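Local atomic coordinates of 4-alpha-glucanotransferase (Corynebacterium glutamicum, PDB entry 5B68), a protein that belongs to the amylomaltase family and combines a TIM-barrel-type domain with an N-terminal beta-sandwich domain. Residues H560-E570 and V651-N661; D594-D603 and E615-R624. All coordinates share one frame; numbering follows the deposited sequence.

Contact 1 of 2, residues H560-E570 and V651-N661; sequences HDLPPTAGYLE and VDMVGEKRAQN. With SO4 (sulfate ion), chain E.
Asn-661 faces Asp-561 at one end of this contact, the two side chains lying side by side and pointing the same way. From Asn-661 CB, which rests 3.8 Å from His-560 O, the chain runs to CG, anti to the backbone N (chi1 -177°), and that turn brings the amide to the carboxylate. Asn-661 ND2 then serves two acceptors: Asp-561 OD1 at 2.8 Å, in a fairly straight bond (163°) that meets the oxygen from above the carboxylate plane, and O1 of a sulfate ion at 3.0 Å. Asn-661 OD1, the other branch, lies 3.6 Å from the same sulfate O1. The Pro-564 ring fits between the backbone of Glu-656 and the side chain of Val-651, its CB 3.2 Å from Glu-656 O and its CG 3.7 Å from Val-651 CG2. Asp-652 grips the start of helix 565-569 with both oxygens: OD1 takes the backbone N of Thr-565 at 2.9 Å, while OG1 of the same threonine donates to OD2 at 2.6 Å. The segments follow neighbouring parallel strands, 553-556 and 645-649, and meet beyond their C-terminal ends, the side where TIM barrels carry their active sites; a BTB molecule, probably from the crystallisation liquor, is bound there by His-560 and Asp-561.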
# COMPACT_ATOMS: atom_id res chain seq x y z
N HIS A 560 6.82 -11.73 3.36
CA HIS A 560 5.58 -12.37 3.77
C HIS A 560 4.98 -13.29 2.69
O HIS A 560 4.15 -14.11 3.03
CB HIS A 560 4.53 -11.29 4.19
CG HIS A 560 4.20 -10.34 3.10
ND1 HIS A 560 4.94 -9.22 2.80
CD2 HIS A 560 3.25 -10.43 2.13
CE1 HIS A 560 4.45 -8.63 1.73
NE2 HIS A 560 3.43 -9.36 1.29
N ASP A 561 5.40 -13.15 1.44
CA ASP A 561 4.90 -14.03 0.38
C ASP A 561 5.78 -15.30 0.16
O ASP A 561 5.52 -16.05 -0.77
CB ASP A 561 4.78 -13.27 -0.95
CG ASP A 561 3.61 -12.26 -0.97
OD1 ASP A 561 2.59 -12.55 -0.36
OD2 ASP A 561 3.72 -11.23 -1.63
N LEU A 562 6.83 -15.50 0.97
CA LEU A 562 7.69 -16.68 0.85
C LEU A 562 7.64 -17.48 2.12
O LEU A 562 7.29 -16.97 3.22
CB LEU A 562 9.14 -16.27 0.60
CG LEU A 562 9.40 -15.83 -0.81
CD1 LEU A 562 10.71 -15.07 -0.91
CD2 LEU A 562 9.40 -17.05 -1.72
N PRO A 563 8.00 -18.75 2.04
CA PRO A 563 8.18 -19.45 3.33
C PRO A 563 9.34 -18.79 4.11
O PRO A 563 10.28 -18.32 3.50
CB PRO A 563 8.53 -20.88 2.89
CG PRO A 563 7.91 -21.00 1.54
CD PRO A 563 8.22 -19.66 0.90
N PRO A 564 9.21 -18.67 5.42
CA PRO A 564 10.33 -18.20 6.23
C PRO A 564 11.59 -19.02 6.01
O PRO A 564 11.52 -20.15 5.52
CB PRO A 564 9.85 -18.37 7.61
CG PRO A 564 8.36 -18.16 7.50
CD PRO A 564 8.03 -18.92 6.25
N THR A 565 12.72 -18.43 6.29
CA THR A 565 14.01 -19.01 5.86
C THR A 565 14.24 -20.40 6.44
O THR A 565 14.83 -21.23 5.73
CB THR A 565 15.11 -18.07 6.21
OG1 THR A 565 14.82 -16.80 5.66
CG2 THR A 565 16.47 -18.53 5.65
N ALA A 566 13.76 -20.71 7.63
CA ALA A 566 13.96 -22.07 8.16
C ALA A 566 13.23 -23.09 7.28
O ALA A 566 13.72 -24.21 7.07
CB ALA A 566 13.49 -22.21 9.59
N GLY A 567 12.05 -22.71 6.79
CA GLY A 567 11.30 -23.56 5.81
C GLY A 567 11.90 -23.57 4.43
O GLY A 567 12.05 -24.64 3.81
N TYR A 568 12.31 -22.39 3.97
CA TYR A 568 12.88 -22.21 2.67
C TYR A 568 14.19 -23.03 2.52
O TYR A 568 14.38 -23.69 1.54
CB TYR A 568 13.18 -20.75 2.41
CG TYR A 568 13.41 -20.42 0.99
CD1 TYR A 568 14.59 -20.75 0.35
CD2 TYR A 568 12.41 -19.79 0.23
CE1 TYR A 568 14.80 -20.46 -0.97
CE2 TYR A 568 12.64 -19.48 -1.11
CZ TYR A 568 13.82 -19.83 -1.71
OH TYR A 568 14.08 -19.54 -3.03
N LEU A 569 15.07 -22.97 3.51
CA LEU A 569 16.28 -23.82 3.52
C LEU A 569 15.99 -25.31 3.35
O LEU A 569 16.81 -26.02 2.76
CB LEU A 569 17.08 -23.60 4.83
CG LEU A 569 17.86 -22.27 4.88
CD1 LEU A 569 18.29 -21.85 6.30
CD2 LEU A 569 19.05 -22.24 3.94
N GLU A 570 14.84 -25.77 3.85
CA GLU A 570 14.50 -27.19 3.85
C GLU A 570 13.56 -27.58 2.69
O GLU A 570 12.95 -28.65 2.72
CB GLU A 570 14.00 -27.62 5.27
CG GLU A 570 15.17 -27.81 6.25
CD GLU A 570 14.86 -27.44 7.71
OE1 GLU A 570 13.98 -28.12 8.30
OE2 GLU A 570 15.50 -26.48 8.27
N VAL A 651 9.73 -13.74 11.77
CA VAL A 651 9.60 -15.20 11.64
C VAL A 651 10.96 -15.89 11.66
O VAL A 651 11.06 -17.01 12.16
CB VAL A 651 8.86 -15.63 10.32
CG1 VAL A 651 7.38 -15.30 10.42
CG2 VAL A 651 9.44 -15.04 9.06
N ASP A 652 11.94 -15.25 11.04
CA ASP A 652 13.30 -15.83 10.95
C ASP A 652 14.05 -15.74 12.28
O ASP A 652 15.03 -16.48 12.46
CB ASP A 652 14.13 -15.13 9.85
CG ASP A 652 13.73 -15.56 8.47
OD1 ASP A 652 12.89 -16.48 8.40
OD2 ASP A 652 14.27 -15.04 7.49
N MET A 653 13.61 -14.89 13.20
CA MET A 653 14.22 -14.75 14.50
C MET A 653 13.77 -15.86 15.46
O MET A 653 14.42 -16.07 16.49
CB MET A 653 13.98 -13.34 15.10
CG MET A 653 14.39 -12.24 14.19
SD MET A 653 14.16 -10.60 14.89
CE MET A 653 15.79 -10.23 15.59
N VAL A 654 12.68 -16.58 15.15
CA VAL A 654 12.18 -17.58 16.06
C VAL A 654 12.15 -19.00 15.46
O VAL A 654 11.71 -19.92 16.13
CB VAL A 654 10.77 -17.20 16.58
CG1 VAL A 654 10.79 -15.86 17.24
CG2 VAL A 654 9.79 -17.18 15.42
N GLY A 655 12.58 -19.15 14.21
CA GLY A 655 12.65 -20.44 13.52
C GLY A 655 11.37 -20.90 12.88
O GLY A 655 11.22 -22.07 12.64
N GLU A 656 10.41 -19.99 12.68
CA GLU A 656 9.11 -20.32 11.99
C GLU A 656 9.38 -21.07 10.66
O GLU A 656 10.20 -20.62 9.84
CB GLU A 656 8.39 -18.96 11.74
CG GLU A 656 7.11 -19.00 10.99
CD GLU A 656 6.00 -19.62 11.77
OE1 GLU A 656 5.86 -20.87 11.62
OE2 GLU A 656 5.27 -18.93 12.55
N LYS A 657 8.67 -22.15 10.44
CA LYS A 657 8.72 -22.84 9.14
C LYS A 657 7.49 -22.62 8.23
O LYS A 657 7.60 -22.90 7.03
CB LYS A 657 8.96 -24.34 9.33
CG LYS A 657 10.41 -24.62 9.74
CD LYS A 657 10.67 -26.06 10.16
CE LYS A 657 12.13 -26.16 10.62
NZ LYS A 657 12.43 -27.44 11.31
N ARG A 658 6.35 -22.20 8.80
CA ARG A 658 5.09 -21.99 8.03
C ARG A 658 4.98 -20.63 7.27
O ARG A 658 5.11 -19.56 7.88
CB ARG A 658 3.92 -22.17 8.95
CG ARG A 658 3.91 -23.51 9.67
CD ARG A 658 2.55 -23.86 10.17
NE ARG A 658 2.19 -23.23 11.43
CZ ARG A 658 0.99 -23.37 12.02
NH1 ARG A 658 0.72 -22.78 13.17
NH2 ARG A 658 0.04 -24.12 11.46
N ALA A 659 4.74 -20.71 5.93
CA ALA A 659 4.40 -19.55 5.08
C ALA A 659 3.14 -18.88 5.57
O ALA A 659 2.21 -19.54 6.09
CB ALA A 659 4.26 -19.93 3.62
N GLN A 660 3.16 -17.55 5.53
CA GLN A 660 1.98 -16.78 5.93
C GLN A 660 0.98 -16.74 4.75
O GLN A 660 -0.24 -16.76 4.98
CB GLN A 660 2.38 -15.34 6.26
CG GLN A 660 1.25 -14.50 6.89
CD GLN A 660 0.65 -15.05 8.15
OE1 GLN A 660 -0.46 -15.58 8.14
NE2 GLN A 660 1.38 -14.92 9.30
N ASN A 661 1.53 -16.59 3.56
CA ASN A 661 0.74 -16.53 2.32
C ASN A 661 1.41 -17.38 1.27
O ASN A 661 2.65 -17.30 1.11
CB ASN A 661 0.70 -15.07 1.82
CG ASN A 661 -0.19 -14.89 0.55
OD1 ASN A 661 -1.29 -15.41 0.48
ND2 ASN A 661 0.30 -14.13 -0.42
S SO4 E . -2.10 -13.48 -3.68
O1 SO4 E . -1.87 -13.13 -2.25
O2 SO4 E . -2.85 -12.35 -4.26
O3 SO4 E . -0.79 -13.62 -4.37
O4 SO4 E . -2.77 -14.78 -3.82
O HOH W 1 5.27 -16.05 4.75
O HOH W 2 5.00 -18.70 0.22
O HOH W 3 12.61 -18.96 9.62

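Contact 2 of 2, residues D594-D603 and E615-R624; sequences DLQWQAEILD and EYVGLERDQR
Asp-594 meets Arg-621 end-on: NH1 and NH2 both donate to the single oxygen OD2, each at 2.9 Å, in a salt bridge whose carboxylate and guanidinium planes are only 7° apart. One residue on, Leu-595 slides past the same arginine in the opposite direction and sets CD1 over the centre of a guanidinium face, so carbon covers one face of the charged group while its edge is bonded. Gln-598 holds two neighbours in place. Its NE2 donates to Asp-594 OD1 one helical turn back, which steadies the carboxylate, and its OE1 receives Arg-624 NH1 at 2.8 Å, nearly straight (170°) but from above the carbonyl plane. Arg-624 is also tied to its own segment, through NE to Arg-621 O. All this belongs to the excursion between barrel strands 553-556 and 645-649: the chain leaves helix 587-607, doubles back along it and makes a type II beta turn from Tyr-616 to Leu-619 before helix 627-639. Against that turn Ala-599 places CB 3.7 Å from Val-617 CG2. Leu-602 lays CB over one face of the Tyr-616 ring, a CH-pi contact 3.7 Å from the centroid. Asp-603, with CG beside its backbone N (chi1 -75°), reaches the edge of that ring, and OD1 accepts Tyr-616 N at 3.0 Å on its syn lone pair.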
# COMPACT_ATOMS: atom_id res chain seq x y z
N ASP A 594 16.42 -25.72 -6.76
CA ASP A 594 16.46 -25.01 -5.48
C ASP A 594 17.78 -25.25 -4.71
O ASP A 594 18.51 -24.29 -4.45
CB ASP A 594 15.23 -25.39 -4.67
CG ASP A 594 15.31 -24.91 -3.23
OD1 ASP A 594 15.26 -23.65 -3.02
OD2 ASP A 594 15.42 -25.79 -2.32
N LEU A 595 18.14 -26.52 -4.47
CA LEU A 595 19.46 -26.80 -3.83
C LEU A 595 20.62 -26.13 -4.52
O LEU A 595 21.51 -25.51 -3.87
CB LEU A 595 19.75 -28.31 -3.80
CG LEU A 595 20.93 -28.73 -2.90
CD1 LEU A 595 20.56 -28.44 -1.44
CD2 LEU A 595 21.24 -30.21 -3.08
N GLN A 596 20.64 -26.18 -5.86
CA GLN A 596 21.72 -25.57 -6.61
C GLN A 596 21.80 -24.06 -6.47
O GLN A 596 22.87 -23.46 -6.34
CB GLN A 596 21.60 -25.94 -8.12
CG GLN A 596 22.57 -25.29 -9.12
CD GLN A 596 24.04 -25.59 -8.92
OE1 GLN A 596 24.91 -24.76 -9.20
NE2 GLN A 596 24.32 -26.76 -8.47
N TRP A 597 20.64 -23.42 -6.57
CA TRP A 597 20.56 -21.95 -6.40
C TRP A 597 20.99 -21.55 -4.97
O TRP A 597 21.81 -20.63 -4.80
CB TRP A 597 19.09 -21.54 -6.65
CG TRP A 597 18.79 -20.05 -6.47
CD1 TRP A 597 17.85 -19.50 -5.65
CD2 TRP A 597 19.42 -18.97 -7.14
NE1 TRP A 597 17.87 -18.14 -5.75
CE2 TRP A 597 18.82 -17.78 -6.65
CE3 TRP A 597 20.43 -18.88 -8.11
CZ2 TRP A 597 19.20 -16.53 -7.10
CZ3 TRP A 597 20.80 -17.63 -8.58
CH2 TRP A 597 20.14 -16.45 -8.06
N GLN A 598 20.44 -22.24 -3.97
CA GLN A 598 20.85 -22.07 -2.54
C GLN A 598 22.38 -22.20 -2.38
O GLN A 598 23.05 -21.36 -1.76
CB GLN A 598 20.12 -23.01 -1.63
CG GLN A 598 18.65 -22.65 -1.46
CD GLN A 598 17.96 -23.30 -0.30
OE1 GLN A 598 18.54 -23.58 0.76
NE2 GLN A 598 16.66 -23.53 -0.46
N ALA A 599 22.96 -23.19 -3.04
CA ALA A 599 24.39 -23.43 -2.90
C ALA A 599 25.15 -22.30 -3.42
O ALA A 599 26.09 -21.82 -2.79
CB ALA A 599 24.80 -24.74 -3.63
N GLU A 600 24.74 -21.82 -4.59
CA GLU A 600 25.38 -20.69 -5.20
C GLU A 600 25.32 -19.44 -4.31
O GLU A 600 26.30 -18.63 -4.27
CB GLU A 600 24.75 -20.41 -6.59
CG GLU A 600 25.26 -21.36 -7.68
CD GLU A 600 24.56 -21.16 -9.03
OE1 GLU A 600 24.63 -20.03 -9.53
OE2 GLU A 600 24.02 -22.14 -9.57
N ILE A 601 24.18 -19.25 -3.64
CA ILE A 601 24.02 -18.09 -2.73
C ILE A 601 24.94 -18.23 -1.51
O ILE A 601 25.60 -17.25 -1.11
CB ILE A 601 22.56 -17.98 -2.24
CG1 ILE A 601 21.65 -17.49 -3.40
CG2 ILE A 601 22.45 -17.00 -1.06
CD1 ILE A 601 20.18 -17.48 -3.05
N LEU A 602 24.98 -19.45 -0.97
CA LEU A 602 25.83 -19.72 0.19
C LEU A 602 27.30 -19.53 -0.18
O LEU A 602 28.09 -19.02 0.62
CB LEU A 602 25.56 -21.13 0.73
CG LEU A 602 24.13 -21.34 1.30
CD1 LEU A 602 23.86 -22.82 1.52
CD2 LEU A 602 23.85 -20.56 2.59
N ASP A 603 27.69 -19.94 -1.41
CA ASP A 603 29.04 -19.62 -1.91
C ASP A 603 29.31 -18.15 -2.02
O ASP A 603 30.42 -17.66 -1.72
CB ASP A 603 29.32 -20.31 -3.26
CG ASP A 603 29.59 -21.81 -3.11
OD1 ASP A 603 29.83 -22.30 -1.96
OD2 ASP A 603 29.46 -22.50 -4.14
N GLU A 615 32.40 -24.66 0.16
CA GLU A 615 32.11 -25.13 -1.18
C GLU A 615 30.78 -25.88 -1.18
O GLU A 615 30.73 -27.09 -1.17
CB GLU A 615 33.25 -25.96 -1.75
CG GLU A 615 34.56 -25.20 -1.84
CD GLU A 615 34.49 -24.02 -2.78
OE1 GLU A 615 35.39 -23.17 -2.73
OE2 GLU A 615 33.54 -23.93 -3.58
N TYR A 616 29.71 -25.11 -1.06
CA TYR A 616 28.34 -25.61 -0.92
C TYR A 616 27.77 -26.41 -2.09
O TYR A 616 26.96 -27.28 -1.89
CB TYR A 616 27.42 -24.46 -0.50
CG TYR A 616 27.79 -23.89 0.85
CD1 TYR A 616 28.72 -22.88 0.96
CD2 TYR A 616 27.22 -24.38 2.00
CE1 TYR A 616 29.06 -22.37 2.18
CE2 TYR A 616 27.57 -23.87 3.23
CZ TYR A 616 28.49 -22.87 3.31
OH TYR A 616 28.83 -22.37 4.53
N VAL A 617 28.15 -26.08 -3.30
CA VAL A 617 27.67 -26.81 -4.49
C VAL A 617 28.24 -28.20 -4.39
O VAL A 617 29.45 -28.37 -4.43
CB VAL A 617 28.13 -26.16 -5.83
CG1 VAL A 617 27.73 -27.00 -7.05
CG2 VAL A 617 27.60 -24.73 -5.98
N GLY A 618 27.38 -29.17 -4.21
CA GLY A 618 27.80 -30.55 -4.12
C GLY A 618 27.33 -31.14 -2.82
O GLY A 618 27.13 -32.35 -2.76
N LEU A 619 27.17 -30.30 -1.79
CA LEU A 619 26.75 -30.76 -0.47
C LEU A 619 25.27 -31.18 -0.44
O LEU A 619 24.47 -30.56 -1.09
CB LEU A 619 26.97 -29.63 0.56
CG LEU A 619 28.23 -29.52 1.46
CD1 LEU A 619 29.44 -30.32 1.01
CD2 LEU A 619 28.59 -28.06 1.71
N GLU A 620 24.96 -32.17 0.37
CA GLU A 620 23.59 -32.55 0.62
C GLU A 620 22.96 -31.45 1.42
O GLU A 620 23.64 -30.73 2.12
CB GLU A 620 23.53 -33.82 1.44
CG GLU A 620 24.02 -35.05 0.70
CD GLU A 620 22.94 -36.09 0.56
OE1 GLU A 620 22.85 -36.67 -0.54
OE2 GLU A 620 22.18 -36.31 1.53
N ARG A 621 21.66 -31.33 1.29
CA ARG A 621 20.91 -30.25 1.93
C ARG A 621 21.14 -30.19 3.43
O ARG A 621 21.27 -29.11 4.00
CB ARG A 621 19.42 -30.39 1.67
CG ARG A 621 18.62 -29.11 1.95
CD ARG A 621 17.14 -29.33 1.70
NE ARG A 621 16.86 -29.33 0.26
CZ ARG A 621 16.64 -28.26 -0.50
NH1 ARG A 621 16.38 -28.44 -1.78
NH2 ARG A 621 16.61 -27.01 0.03
N ASP A 622 21.19 -31.36 4.07
CA ASP A 622 21.35 -31.39 5.51
C ASP A 622 22.84 -31.41 5.95
O ASP A 622 23.11 -31.57 7.13
CB ASP A 622 20.49 -32.53 6.12
CG ASP A 622 21.05 -33.93 5.85
OD1 ASP A 622 21.95 -34.06 4.98
OD2 ASP A 622 20.58 -34.89 6.52
N GLN A 623 23.74 -31.18 5.00
CA GLN A 623 25.17 -31.07 5.25
C GLN A 623 25.77 -29.65 5.16
O GLN A 623 26.96 -29.52 5.01
CB GLN A 623 25.92 -31.98 4.28
CG GLN A 623 25.66 -33.45 4.48
CD GLN A 623 26.21 -34.31 3.35
OE1 GLN A 623 26.85 -33.82 2.43
NE2 GLN A 623 25.96 -35.61 3.43
N ARG A 624 24.95 -28.61 5.20
CA ARG A 624 25.41 -27.22 4.92
C ARG A 624 25.63 -26.38 6.21
O ARG A 624 26.14 -25.27 6.14
CB ARG A 624 24.40 -26.51 3.98
CG ARG A 624 24.26 -27.21 2.62
CD ARG A 624 23.10 -26.74 1.73
NE ARG A 624 21.86 -26.67 2.49
CZ ARG A 624 20.81 -25.90 2.15
NH1 ARG A 624 20.82 -25.15 1.08
NH2 ARG A 624 19.74 -25.92 2.90
O HOH W 4 22.41 -25.78 -1.19
O HOH W 5 32.20 -21.78 -0.21
O HOH W 6 30.92 -24.66 -4.44

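Contact 2 is nested inside contact 1 along the chain: 560-570 comes first, then 594-603, 615-624 and finally 651-661. Contact 1 closes the long, mostly helical excursion between neighbouring barrel strands 553-556 and 645-649, and contact 2 fastens a smaller loop within it. Their centres lie about 18 Å apart, yet they touch directly at the end of helix 565-569, where Tyr-568 O meets Gln-598 NE2 at 3.0 Å and Leu-569 O meets Arg-621 NH2 at 2.9 Å, both probable hydrogen bonds. Helix 627-639 packs on both, with Leu-634 touching Thr-565 and Leu-602. Helix 587-607 and the loop after it are thereby joined to the segments that follow strands 553-556 and 645-649.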